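Glycerol-3-phosphate dehydrogenase [NAD(+)] (Dunaliella salina, PDB 6IUY) probably interconverts dihydroxyacetone phosphate and glycerol 3-phosphate using NAD, and carries a second, phosphatase-type domain that enables direct conversion of dihydroxyacetone phosphate to glycerol. Local coordinates at residues 50-55 against 84-89; 134-139 against 148-153; 583-588 against 604-609; 534-539 against 591-596. All coordinates share one frame; numbering follows the deposited sequence.

Contact 1 (50-55 against 84-89); sequences ASVGLL and EDRLAK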
loop_
_atom_site.group_PDB
_atom_site.type_symbol
_atom_site.label_atom_id
_atom_site.label_comp_id
_atom_site.label_asym_id
_atom_site.label_seq_id
_atom_site.Cartn_x
_atom_site.Cartn_y
_atom_site.Cartn_z
ATOM N N ALA A 50 -52.463 -16.772 15.538
ATOM C CA ALA A 50 -51.757 -16.412 16.763
ATOM C C ALA A 50 -51.193 -17.682 17.398
ATOM O O ALA A 50 -51.788 -18.757 17.282
ATOM C CB ALA A 50 -52.678 -15.689 17.726
ATOM N N SER A 51 -50.041 -17.566 18.052
ATOM C CA SER A 51 -49.387 -18.731 18.636
ATOM C C SER A 51 -50.179 -19.255 19.833
ATOM O O SER A 51 -50.495 -20.442 19.916
ATOM C CB SER A 51 -47.956 -18.392 19.057
ATOM O OG SER A 51 -47.144 -18.095 17.933
ATOM N N VAL A 52 -50.491 -18.348 20.752
ATOM C CA VAL A 52 -51.222 -18.666 21.974
ATOM C C VAL A 52 -52.704 -18.876 21.682
ATOM O O VAL A 52 -53.487 -17.928 21.634
ATOM C CB VAL A 52 -51.051 -17.549 23.025
ATOM C CG1 VAL A 52 -51.078 -16.179 22.356
ATOM C CG2 VAL A 52 -52.110 -17.659 24.098
ATOM N N GLY A 53 -53.083 -20.127 21.479
ATOM C CA GLY A 53 -54.419 -20.449 21.020
ATOM C C GLY A 53 -54.284 -21.577 20.027
ATOM O O GLY A 53 -55.016 -22.567 20.079
ATOM N N LEU A 54 -53.331 -21.420 19.115
ATOM C CA LEU A 54 -52.908 -22.517 18.264
ATOM C C LEU A 54 -52.266 -23.552 19.178
ATOM O O LEU A 54 -52.343 -24.759 18.950
ATOM C CB LEU A 54 -51.940 -22.026 17.186
ATOM C CG LEU A 54 -51.264 -23.068 16.297
ATOM C CD1 LEU A 54 -52.292 -24.002 15.665
ATOM C CD2 LEU A 54 -50.425 -22.372 15.230
ATOM N N LEU A 55 -51.653 -23.039 20.236
ATOM C CA LEU A 55 -51.057 -23.845 21.290
ATOM C C LEU A 55 -52.140 -24.276 22.276
ATOM O O LEU A 55 -52.010 -25.302 22.944
ATOM C CB LEU A 55 -49.961 -23.042 21.998
ATOM C CG LEU A 55 -48.957 -23.702 22.938
ATOM C CD1 LEU A 55 -48.361 -24.949 22.315
ATOM C CD2 LEU A 55 -47.866 -22.698 23.248
ATOM N N GLU A 84 -48.138 -13.479 29.242
ATOM C CA GLU A 84 -47.703 -13.721 30.615
ATOM C C GLU A 84 -48.654 -14.656 31.350
ATOM O O GLU A 84 -48.233 -15.409 32.227
ATOM C CB GLU A 84 -47.578 -12.404 31.390
ATOM C CG GLU A 84 -46.444 -11.497 30.929
ATOM C CD GLU A 84 -46.916 -10.354 30.032
ATOM O OE1 GLU A 84 -47.887 -10.541 29.264
ATOM O OE2 GLU A 84 -46.313 -9.261 30.104
ATOM N N ASP A 85 -49.934 -14.614 30.993
ATOM C CA ASP A 85 -50.930 -15.405 31.709
ATOM C C ASP A 85 -51.076 -16.813 31.151
ATOM O O ASP A 85 -51.134 -17.782 31.910
ATOM C CB ASP A 85 -52.288 -14.714 31.690
ATOM C CG ASP A 85 -53.319 -15.454 32.516
ATOM O OD1 ASP A 85 -53.846 -16.476 32.025
ATOM O OD2 ASP A 85 -53.593 -15.020 33.658
ATOM N N ARG A 86 -51.162 -16.921 29.829
ATOM C CA ARG A 86 -51.198 -18.221 29.179
ATOM C C ARG A 86 -50.009 -19.072 29.625
ATOM O O ARG A 86 -50.101 -20.296 29.687
ATOM C CB ARG A 86 -51.192 -18.061 27.663
ATOM C CG ARG A 86 -51.184 -19.369 26.908
ATOM C CD ARG A 86 -52.594 -19.897 26.715
ATOM N NE ARG A 86 -52.578 -21.313 26.370
ATOM C CZ ARG A 86 -52.146 -21.795 25.209
ATOM N NH1 ARG A 86 -51.691 -20.973 24.268
ATOM N NH2 ARG A 86 -52.162 -23.105 24.991
ATOM N N LEU A 87 -48.892 -18.416 29.932
ATOM C CA LEU A 87 -47.724 -19.108 30.468
ATOM C C LEU A 87 -48.085 -19.677 31.840
ATOM O O LEU A 87 -47.881 -20.868 32.096
ATOM C CB LEU A 87 -46.509 -18.159 30.547
ATOM C CG LEU A 87 -45.149 -18.604 31.126
ATOM C CD1 LEU A 87 -44.770 -20.005 30.694
ATOM C CD2 LEU A 87 -44.016 -17.619 30.787
ATOM N N ALA A 88 -48.657 -18.830 32.700
ATOM C CA ALA A 88 -49.004 -19.213 34.069
ATOM C C ALA A 88 -49.866 -20.475 34.093
ATOM O O ALA A 88 -49.728 -21.306 34.987
ATOM C CB ALA A 88 -49.710 -18.066 34.782
ATOM N N LYS A 89 -50.740 -20.623 33.100
ATOM C CA LYS A 89 -51.523 -21.848 32.948
ATOM C C LYS A 89 -50.634 -22.992 32.457
ATOM O O LYS A 89 -50.081 -22.920 31.352
ATOM C CB LYS A 89 -52.691 -21.630 31.979
ATOM C CG LYS A 89 -54.061 -21.591 32.648
ATOM C CD LYS A 89 -54.692 -20.205 32.561
ATOM C CE LYS A 89 -54.860 -19.570 33.933
ATOM N NZ LYS A 89 -53.550 -19.248 34.559
#
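In what appears to be the helical cap inserted after the first strand of the haloacid dehalogenase-like core, Arg86 of helix 82-88 reaches across to Val52, Gly53 and Leu55 of the short, weakly bonded helix 51-54 and its end. This one arginine supplies every side-chain contact from its segment. With CG anti to the backbone N (chi1 178°) its chain leaves the helix toward 50-55, and a bend at chi2 (86°) lays the methylenes against one branch of the valine: Val52 CG2 lies 3.4 Å from Arg86 CG and 3.5 Å from Arg86 CD. The two side chains pass each other running in opposite directions, so the aliphatic part of the arginine is used as a hydrophobic surface. Further out, the guanidinium meets the backbone edge-on. Val52 CA sits near its plane, 3.3 Å from Arg86 NH1, while on the leucine side the CB of Leu55 approaches Arg86 NH1 to 3.5 Å. Arg86 NH1 and Gly53 N, 3.2 Å apart, are both donors and cannot bond to one another. Gly53 itself has backbone angles at which a side chain would collide with the preceding carbonyl oxygen. Behind this surface the short helix is tied to the magnesium site, since Ser51 N donates to the magnesium ligand Asp43, and Leu55 also packs on Phe100 of helix 94-103. A cluster of helices inserted just after a DxDx(T/V) strand is consistent with the small C1 cap of phosphoserine phosphatase-like members of the haloacid dehalogenase superfamily.

Contact 2 (134-139 against 148-153); sequences GFREMA and IPAKNV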
loop_
_atom_site.group_PDB
_atom_site.type_symbol
_atom_site.label_atom_id
_atom_site.label_comp_id
_atom_site.label_asym_id
_atom_site.label_seq_id
_atom_site.Cartn_x
_atom_site.Cartn_y
_atom_site.Cartn_z
ATOM N N GLY A 134 -44.864 -12.163 22.287
ATOM C CA GLY A 134 -45.187 -13.544 22.581
ATOM C C GLY A 134 -43.986 -14.324 23.079
ATOM O O GLY A 134 -43.109 -13.778 23.756
ATOM N N PHE A 135 -43.942 -15.602 22.725
ATOM C CA PHE A 135 -42.898 -16.490 23.212
ATOM C C PHE A 135 -41.764 -16.663 22.201
ATOM O O PHE A 135 -42.008 -16.923 21.022
ATOM C CB PHE A 135 -43.495 -17.856 23.565
ATOM C CG PHE A 135 -44.614 -17.790 24.568
ATOM C CD1 PHE A 135 -44.406 -17.242 25.824
ATOM C CD2 PHE A 135 -45.870 -18.286 24.258
ATOM C CE1 PHE A 135 -45.435 -17.184 26.755
ATOM C CE2 PHE A 135 -46.898 -18.232 25.181
ATOM C CZ PHE A 135 -46.676 -17.677 26.432
ATOM N N ARG A 136 -40.531 -16.524 22.683
ATOM C CA ARG A 136 -39.338 -16.711 21.858
ATOM C C ARG A 136 -39.335 -18.086 21.231
ATOM O O ARG A 136 -39.012 -18.242 20.056
ATOM C CB ARG A 136 -38.066 -16.514 22.689
ATOM C CG ARG A 136 -36.775 -16.456 21.877
ATOM C CD ARG A 136 -35.586 -16.007 22.725
ATOM N NE ARG A 136 -34.436 -15.611 21.912
ATOM C CZ ARG A 136 -34.343 -14.466 21.237
ATOM N NH1 ARG A 136 -35.337 -13.601 21.268
ATOM N NH2 ARG A 136 -33.255 -14.191 20.513
ATOM N N GLU A 137 -39.724 -19.082 22.015
ATOM C CA GLU A 137 -39.729 -20.467 21.562
ATOM C C GLU A 137 -40.585 -20.666 20.307
ATOM O O GLU A 137 -40.488 -21.696 19.629
ATOM C CB GLU A 137 -40.229 -21.383 22.686
ATOM C CG GLU A 137 -39.326 -21.439 23.913
ATOM C CD GLU A 137 -39.614 -20.341 24.914
ATOM O OE1 GLU A 137 -40.486 -19.492 24.640
ATOM O OE2 GLU A 137 -38.968 -20.323 25.985
ATOM N N MET A 138 -41.425 -19.680 20.006
ATOM C CA MET A 138 -42.309 -19.750 18.847
ATOM C C MET A 138 -41.780 -18.919 17.675
ATOM O O MET A 138 -42.008 -19.249 16.500
ATOM C CB MET A 138 -43.710 -19.266 19.228
ATOM C CG MET A 138 -44.244 -19.862 20.524
ATOM S SD MET A 138 -44.698 -21.590 20.332
ATOM C CE MET A 138 -45.900 -21.413 19.024
ATOM N N ALA A 139 -41.093 -17.827 18.007
ATOM C CA ALA A 139 -40.596 -16.896 17.000
ATOM C C ALA A 139 -39.326 -17.404 16.326
ATOM O O ALA A 139 -39.042 -17.020 15.189
ATOM C CB ALA A 139 -40.342 -15.526 17.617
ATOM N N ILE A 148 -33.840 -15.180 9.209
ATOM C CA ILE A 148 -33.570 -14.104 10.150
ATOM C C ILE A 148 -32.819 -14.674 11.345
ATOM O O ILE A 148 -33.258 -15.641 11.966
ATOM C CB ILE A 148 -34.860 -13.397 10.609
ATOM C CG1 ILE A 148 -35.665 -12.938 9.399
ATOM C CG2 ILE A 148 -34.533 -12.208 11.497
ATOM C CD1 ILE A 148 -36.799 -12.048 9.750
ATOM N N PRO A 149 -31.666 -14.084 11.661
ATOM C CA PRO A 149 -30.851 -14.592 12.765
ATOM C C PRO A 149 -31.501 -14.313 14.119
ATOM O O PRO A 149 -32.270 -13.353 14.252
ATOM C CB PRO A 149 -29.535 -13.823 12.608
ATOM C CG PRO A 149 -29.937 -12.546 11.923
ATOM C CD PRO A 149 -31.054 -12.922 10.997
ATOM N N ALA A 150 -31.204 -15.157 15.103
ATOM C CA ALA A 150 -31.737 -14.985 16.446
ATOM C C ALA A 150 -31.298 -13.629 16.997
ATOM O O ALA A 150 -31.966 -13.032 17.837
ATOM C CB ALA A 150 -31.275 -16.124 17.353
ATOM N N LYS A 151 -30.171 -13.141 16.493
ATOM C CA LYS A 151 -29.640 -11.848 16.877
ATOM C C LYS A 151 -30.649 -10.744 16.571
ATOM O O LYS A 151 -30.633 -9.668 17.181
ATOM C CB LYS A 151 -28.318 -11.603 16.135
ATOM C CG LYS A 151 -27.734 -10.214 16.299
ATOM C CD LYS A 151 -26.571 -9.965 15.318
ATOM C CE LYS A 151 -25.353 -10.836 15.634
ATOM N NZ LYS A 151 -24.130 -10.308 14.943
ATOM N N ASN A 152 -31.524 -11.013 15.611
ATOM C CA ASN A 152 -32.481 -10.014 15.153
ATOM C C ASN A 152 -33.900 -10.244 15.696
ATOM O O ASN A 152 -34.842 -9.523 15.342
ATOM C CB ASN A 152 -32.510 -9.986 13.627
ATOM C CG ASN A 152 -31.254 -9.371 13.027
ATOM O OD1 ASN A 152 -30.205 -9.302 13.675
ATOM N ND2 ASN A 152 -31.365 -8.895 11.791
ATOM N N VAL A 153 -34.047 -11.251 16.551
ATOM C CA VAL A 153 -35.339 -11.568 17.138
ATOM C C VAL A 153 -35.426 -10.975 18.534
ATOM O O VAL A 153 -34.692 -11.407 19.433
ATOM C CB VAL A 153 -35.574 -13.087 17.212
ATOM C CG1 VAL A 153 -36.962 -13.374 17.773
ATOM C CG2 VAL A 153 -35.418 -13.716 15.840
#
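Arg136, in the first turn of the helix of a beta-alpha-beta crossover, reaches forward to Ala150 and Val153, where the chain enters the edge strand of the parallel sheet. Its side chain is extended from CG to NE, with CG anti to the backbone N (chi1 -170°), and it delivers the guanidinium edge to two main-chain carbonyls. The principal bond runs from Arg136 NH1 to Val153 O at 2.9 Å, nearly straight at 161°; the acceptor lies in the guanidinium plane, although the donor stands well above the carbonyl plane. Arg136 NH2 adds two weak bonds, to Ala150 O and Val153 O. NH1 also serves Cys155 O, beyond the segment, so three main-chain carbonyls gather round one cation. Ala150 O has a backbone donor as well, Val153 N at 3.0 Å, which closes the 3-10 turn. A leucine in place of Arg136 would probably leave Val153 O and Cys155 O without this donor and let the entry to the edge strand shift. The Asn152 amide nitrogen is satisfied elsewhere, ND2 bonding Glu127 OE2 and Val128 O of the adjacent strand. Under the polar bridge, Ala139 CB meets Val153 CG1 at 4.0 Å.

Contact 3 (583-588 against 604-609); sequences EFPLFT and LRYRVA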
loop_
_atom_site.group_PDB
_atom_site.type_symbol
_atom_site.label_atom_id
_atom_site.label_comp_id
_atom_site.label_asym_id
_atom_site.label_seq_id
_atom_site.Cartn_x
_atom_site.Cartn_y
_atom_site.Cartn_z
ATOM N N GLU A 583 8.068 19.814 -6.033
ATOM C CA GLU A 583 7.547 18.883 -5.047
ATOM C C GLU A 583 7.258 17.533 -5.678
ATOM O O GLU A 583 7.182 16.525 -4.992
ATOM C CB GLU A 583 6.279 19.424 -4.392
ATOM C CG GLU A 583 6.496 20.702 -3.594
ATOM C CD GLU A 583 7.469 20.510 -2.460
ATOM O OE1 GLU A 583 7.286 19.555 -1.670
ATOM O OE2 GLU A 583 8.427 21.309 -2.365
ATOM N N PHE A 584 7.082 17.515 -6.990
ATOM C CA PHE A 584 6.703 16.287 -7.668
ATOM C C PHE A 584 7.590 16.136 -8.879
ATOM O O PHE A 584 7.169 16.380 -10.008
ATOM C CB PHE A 584 5.218 16.305 -8.049
ATOM C CG PHE A 584 4.272 16.423 -6.858
ATOM C CD1 PHE A 584 3.840 17.669 -6.411
ATOM C CD2 PHE A 584 3.806 15.292 -6.202
ATOM C CE1 PHE A 584 2.974 17.785 -5.319
ATOM C CE2 PHE A 584 2.938 15.402 -5.112
ATOM C CZ PHE A 584 2.524 16.649 -4.679
ATOM N N PRO A 585 8.849 15.760 -8.646
ATOM C CA PRO A 585 9.826 15.750 -9.740
ATOM C C PRO A 585 9.452 14.776 -10.861
ATOM O O PRO A 585 9.643 15.138 -12.007
ATOM C CB PRO A 585 11.135 15.336 -9.046
ATOM C CG PRO A 585 10.700 14.640 -7.793
ATOM C CD PRO A 585 9.441 15.345 -7.364
ATOM N N LEU A 586 8.929 13.586 -10.565
ATOM C CA LEU A 586 8.678 12.659 -11.664
ATOM C C LEU A 586 7.508 13.142 -12.516
ATOM O O LEU A 586 7.589 13.101 -13.744
ATOM C CB LEU A 586 8.418 11.236 -11.158
ATOM C CG LEU A 586 8.088 10.193 -12.249
ATOM C CD1 LEU A 586 9.263 9.948 -13.199
ATOM C CD2 LEU A 586 7.651 8.890 -11.622
ATOM N N PHE A 587 6.425 13.590 -11.873
ATOM C CA PHE A 587 5.283 14.150 -12.601
ATOM C C PHE A 587 5.773 15.256 -13.531
ATOM O O PHE A 587 5.360 15.365 -14.683
ATOM C CB PHE A 587 4.224 14.717 -11.646
ATOM C CG PHE A 587 3.412 13.673 -10.935
ATOM C CD1 PHE A 587 3.593 12.330 -11.194
ATOM C CD2 PHE A 587 2.454 14.047 -10.011
ATOM C CE1 PHE A 587 2.822 11.378 -10.535
ATOM C CE2 PHE A 587 1.691 13.103 -9.353
ATOM C CZ PHE A 587 1.870 11.768 -9.611
ATOM N N THR A 588 6.682 16.072 -13.027
ATOM C CA THR A 588 7.141 17.220 -13.778
ATOM C C THR A 588 8.041 16.837 -14.940
ATOM O O THR A 588 7.907 17.400 -16.036
ATOM C CB THR A 588 7.882 18.212 -12.879
ATOM O OG1 THR A 588 6.945 18.838 -12.002
ATOM C CG2 THR A 588 8.571 19.296 -13.722
ATOM N N LEU A 604 14.795 8.510 -15.915
ATOM C CA LEU A 604 15.221 7.957 -14.631
ATOM C C LEU A 604 15.988 9.007 -13.816
ATOM O O LEU A 604 16.398 8.748 -12.694
ATOM C CB LEU A 604 16.082 6.710 -14.826
ATOM C CG LEU A 604 15.456 5.585 -15.662
ATOM C CD1 LEU A 604 16.517 4.560 -16.068
ATOM C CD2 LEU A 604 14.327 4.920 -14.885
ATOM N N ARG A 605 16.163 10.197 -14.391
ATOM C CA ARG A 605 16.895 11.281 -13.732
ATOM C C ARG A 605 15.959 12.401 -13.306
ATOM O O ARG A 605 16.293 13.584 -13.438
ATOM C CB ARG A 605 17.980 11.845 -14.654
ATOM C CG ARG A 605 19.216 10.956 -14.813
ATOM C CD ARG A 605 20.310 11.347 -13.817
ATOM N NE ARG A 605 21.594 10.741 -14.166
ATOM C CZ ARG A 605 22.437 11.219 -15.082
ATOM N NH1 ARG A 605 22.147 12.327 -15.764
ATOM N NH2 ARG A 605 23.580 10.582 -15.320
ATOM N N TYR A 606 14.795 12.023 -12.785
ATOM C CA TYR A 606 13.748 12.978 -12.455
ATOM C C TYR A 606 14.162 14.024 -11.403
ATOM O O TYR A 606 13.839 15.201 -11.553
ATOM C CB TYR A 606 12.504 12.227 -11.987
ATOM C CG TYR A 606 12.789 11.148 -10.977
ATOM C CD1 TYR A 606 12.854 11.434 -9.614
ATOM C CD2 TYR A 606 13.000 9.841 -11.382
ATOM C CE1 TYR A 606 13.113 10.432 -8.683
ATOM C CE2 TYR A 606 13.260 8.835 -10.461
ATOM C CZ TYR A 606 13.312 9.135 -9.117
ATOM O OH TYR A 606 13.568 8.124 -8.220
ATOM N N ARG A 607 14.862 13.601 -10.348
ATOM C CA ARG A 607 15.366 14.525 -9.319
ATOM C C ARG A 607 16.125 15.691 -9.945
ATOM O O ARG A 607 16.168 16.796 -9.403
ATOM C CB ARG A 607 16.281 13.785 -8.324
ATOM C CG ARG A 607 15.576 13.204 -7.099
ATOM C CD ARG A 607 16.139 11.829 -6.721
ATOM N NE ARG A 607 15.158 11.049 -5.959
ATOM C CZ ARG A 607 15.349 9.801 -5.516
ATOM N NH1 ARG A 607 16.501 9.168 -5.743
ATOM N NH2 ARG A 607 14.383 9.181 -4.836
ATOM N N VAL A 608 16.704 15.446 -11.112
ATOM C CA VAL A 608 17.514 16.446 -11.798
ATOM C C VAL A 608 16.783 17.073 -12.979
ATOM O O VAL A 608 16.896 18.275 -13.228
ATOM C CB VAL A 608 18.825 15.836 -12.309
ATOM C CG1 VAL A 608 19.550 16.823 -13.201
ATOM C CG2 VAL A 608 19.697 15.397 -11.142
ATOM N N ALA A 609 16.043 16.244 -13.713
ATOM C CA ALA A 609 15.350 16.692 -14.918
ATOM C C ALA A 609 14.203 17.670 -14.619
ATOM O O ALA A 609 13.756 18.409 -15.500
ATOM C CB ALA A 609 14.829 15.492 -15.682
#
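Leu586 and Tyr606 bring two helix starts together in the C-terminal part of the dehydrogenase, their CA atoms only 5.1 Å apart. The close part of the contact lies at this point, and its side-chain pairs are apolar. Tyr606 CB rests 3.9 Å from Leu586 CA, and the two side chains cross obliquely, which leaves Leu586 CD1 4.1 Å from Tyr606 CB. Placing CG between its backbone N and carbonyl carbon (chi1 47°), the tyrosine turns its ring along the junction and not straight into helix 585-594. Pro585, in the first turn of that helix, belongs to the same tight patch, its CB 3.7 Å from Tyr606 O; its CG, 4.3 Å from Tyr606 CD1, stands farther off. The amides of Leu586 and Phe587, at the start of the helix, are taken by the two carboxylate oxygens of Glu494, from helix 481-502. Toward the exposed Arg607 and the second subunit the packing gives way to charge. The CB of Arg607 points away from 583-588, and its side chain makes no close approach to that segment; instead, its guanidinium presents one face to Tyr606 OH, which stands 3.6 Å above the centre of that group. The hydroxyl's strong partner is Glu423 of the second subunit, to which it is hydrogen-bonded, and Arg607 packs against the same glutamate. Tyr606 therefore works at both ends: its CB and ring base are buried in a close intramolecular fit, while its polar tip takes part in the dimer interface, where the nearby arginine would probably favour the negative charge of Glu423.

Contact 4 (534-539 against 591-596); sequences EAWAQK and NRIIHG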
loop_
_atom_site.group_PDB
_atom_site.type_symbol
_atom_site.label_atom_id
_atom_site.label_comp_id
_atom_site.label_asym_id
_atom_site.label_seq_id
_atom_site.Cartn_x
_atom_site.Cartn_y
_atom_site.Cartn_z
ATOM N N GLU A 534 5.330 4.008 -25.089
ATOM C CA GLU A 534 6.446 3.215 -25.589
ATOM C C GLU A 534 6.735 3.569 -27.049
ATOM O O GLU A 534 7.875 3.899 -27.400
ATOM C CB GLU A 534 6.155 1.721 -25.458
ATOM C CG GLU A 534 7.176 0.801 -26.183
ATOM C CD GLU A 534 6.940 -0.679 -25.878
ATOM O OE1 GLU A 534 5.893 -1.232 -26.276
ATOM O OE2 GLU A 534 7.788 -1.299 -25.215
ATOM N N ALA A 535 5.708 3.506 -27.899
ATOM C CA ALA A 535 5.872 3.841 -29.319
ATOM C C ALA A 535 6.345 5.279 -29.517
ATOM O O ALA A 535 7.216 5.546 -30.342
ATOM C CB ALA A 535 4.580 3.598 -30.068
ATOM N N TRP A 536 5.800 6.214 -28.754
ATOM C CA TRP A 536 6.247 7.603 -28.860
ATOM C C TRP A 536 7.739 7.745 -28.584
ATOM O O TRP A 536 8.456 8.439 -29.305
ATOM C CB TRP A 536 5.479 8.471 -27.885
ATOM C CG TRP A 536 5.797 9.946 -27.887
ATOM C CD1 TRP A 536 5.190 10.911 -28.633
ATOM C CD2 TRP A 536 6.742 10.626 -27.050
ATOM N NE1 TRP A 536 5.710 12.147 -28.328
ATOM C CE2 TRP A 536 6.666 11.998 -27.361
ATOM C CE3 TRP A 536 7.647 10.208 -26.070
ATOM C CZ2 TRP A 536 7.461 12.950 -26.735
ATOM C CZ3 TRP A 536 8.435 11.151 -25.454
ATOM C CH2 TRP A 536 8.338 12.506 -25.787
ATOM N N ALA A 537 8.192 7.100 -27.517
ATOM C CA ALA A 537 9.571 7.249 -27.068
ATOM C C ALA A 537 10.511 6.551 -28.041
ATOM O O ALA A 537 11.585 7.055 -28.322
ATOM C CB ALA A 537 9.740 6.707 -25.631
ATOM N N GLN A 538 10.112 5.403 -28.581
ATOM C CA GLN A 538 10.913 4.765 -29.628
ATOM C C GLN A 538 11.128 5.680 -30.834
ATOM O O GLN A 538 12.217 5.728 -31.415
ATOM C CB GLN A 538 10.264 3.472 -30.101
ATOM C CG GLN A 538 10.447 2.345 -29.147
ATOM C CD GLN A 538 9.505 1.207 -29.414
ATOM O OE1 GLN A 538 8.530 1.352 -30.150
ATOM N NE2 GLN A 538 9.784 0.063 -28.814
ATOM N N LYS A 539 10.084 6.403 -31.217
ATOM C CA LYS A 539 10.165 7.249 -32.396
ATOM C C LYS A 539 10.956 8.525 -32.118
ATOM O O LYS A 539 11.763 8.950 -32.945
ATOM C CB LYS A 539 8.757 7.580 -32.902
ATOM C CG LYS A 539 8.052 6.375 -33.497
ATOM C CD LYS A 539 6.575 6.643 -33.718
ATOM C CE LYS A 539 5.856 5.395 -34.194
ATOM N NZ LYS A 539 6.439 4.900 -35.469
ATOM N N ASN A 591 6.015 15.468 -17.866
ATOM C CA ASN A 591 5.325 16.506 -18.639
ATOM C C ASN A 591 6.299 17.287 -19.513
ATOM O O ASN A 591 6.024 17.587 -20.674
ATOM C CB ASN A 591 4.566 17.465 -17.710
ATOM C CG ASN A 591 3.500 18.277 -18.448
ATOM O OD1 ASN A 591 3.730 19.439 -18.814
ATOM N ND2 ASN A 591 2.334 17.663 -18.681
ATOM N N ARG A 592 7.452 17.605 -18.941
ATOM C CA ARG A 592 8.514 18.250 -19.676
ATOM C C ARG A 592 9.018 17.386 -20.840
ATOM O O ARG A 592 9.462 17.919 -21.864
ATOM C CB ARG A 592 9.647 18.597 -18.720
ATOM C CG ARG A 592 9.264 19.676 -17.723
ATOM C CD ARG A 592 10.169 20.878 -17.914
ATOM N NE ARG A 592 11.416 20.719 -17.178
ATOM C CZ ARG A 592 12.536 21.402 -17.401
ATOM N NH1 ARG A 592 12.613 22.302 -18.374
ATOM N NH2 ARG A 592 13.598 21.156 -16.642
ATOM N N ILE A 593 8.940 16.064 -20.691
ATOM C CA ILE A 593 9.330 15.122 -21.762
ATOM C C ILE A 593 8.275 15.053 -22.856
ATOM O O ILE A 593 8.582 15.168 -24.042
ATOM C CB ILE A 593 9.573 13.696 -21.204
ATOM C CG1 ILE A 593 10.841 13.684 -20.348
ATOM C CG2 ILE A 593 9.674 12.660 -22.340
ATOM C CD1 ILE A 593 11.051 12.421 -19.624
ATOM N N ILE A 594 7.028 14.838 -22.451
ATOM C CA ILE A 594 5.909 14.957 -23.376
ATOM C C ILE A 594 6.005 16.224 -24.222
ATOM O O ILE A 594 5.799 16.185 -25.429
ATOM C CB ILE A 594 4.578 14.990 -22.643
ATOM C CG1 ILE A 594 4.249 13.600 -22.088
ATOM C CG2 ILE A 594 3.475 15.506 -23.586
ATOM C CD1 ILE A 594 3.377 13.658 -20.861
ATOM N N HIS A 595 6.318 17.349 -23.589
ATOM C CA HIS A 595 6.286 18.614 -24.316
ATOM C C HIS A 595 7.644 19.041 -24.864
ATOM O O HIS A 595 7.768 20.109 -25.443
ATOM C CB HIS A 595 5.678 19.693 -23.426
ATOM C CG HIS A 595 4.215 19.493 -23.209
ATOM N ND1 HIS A 595 3.297 19.588 -24.235
ATOM C CD2 HIS A 595 3.508 19.141 -22.107
ATOM C CE1 HIS A 595 2.090 19.326 -23.771
ATOM N NE2 HIS A 595 2.188 19.053 -22.479
ATOM N N GLY A 596 8.647 18.182 -24.708
ATOM C CA GLY A 596 9.884 18.317 -25.453
ATOM C C GLY A 596 10.904 19.263 -24.853
ATOM O O GLY A 596 11.773 19.765 -25.558
#
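The indole of Trp536 presents its outer edge, not a face, to Ile593 at the end of helix 585-594. Ile593 O lies near the ring plane, 3.2 Å from Trp536 CH2, so that an aromatic C-H edge points at a main-chain carbonyl. Ile594 O approaches obliquely from the next residue, 3.9 Å from Trp536 CZ2. The ring also stacks with Phe549, at the start of helix 549-556. A second flat group, the imidazole of His595, has Ile594 CG2 over one face, 3.8 Å above the plane, and Asn591 CG at its edge. The tryptophan reaches its place because CG is anti to the backbone N (chi1 -179°), which carries the long ring straight across toward the neighbouring helix. There Ile593 offers one branch: its CG2 is 3.7 Å from both CZ3 and CH2 of Trp536, whereas CG1 leads off elsewhere. Ile593 O is engaged by its own chain too, accepting from Gly596 N at 3.1 Å in the Schellman motif that ends the helix. The indole edge thus seats itself against a helix C-terminus, where the carbonyls would probably favour the slightly positive ring hydrogens. With an alanine at Trp536, a gap is likely to open between the two helices and Phe549 to lose its stacking partner. Around the pair, Leu552 of helix 549-556 and Val547 border the ring, Ile473 of helix 454-477 packs on Ile593, and Val565 and Ser568 of helix 564-577 touch Ile594, placing the contact inside the all-helical part of the dehydrogenase.

Overall arrangement
The four contacts fall into two pairs on opposite sides of the chain's centre. Contacts 1 and 2 come first, in series, and belong to the haloacid dehalogenase-like part; their centres are 16 Å apart, and Ser51 packs on Met138 and Leu87 on Phe135, linking the inserted helices to the parallel-sheet core. Contacts 3 and 4 alternate along the chain, share helix 585-594 in the helical C-terminal region, and have centres 15 Å apart, joined by a probable hydrogen bond between Arg592 and Ala609. Between the pairs, centres are 64 to 83 Å apart and nothing touches. Each pair packs within its own part of the molecule, in keeping with the di-domain structure.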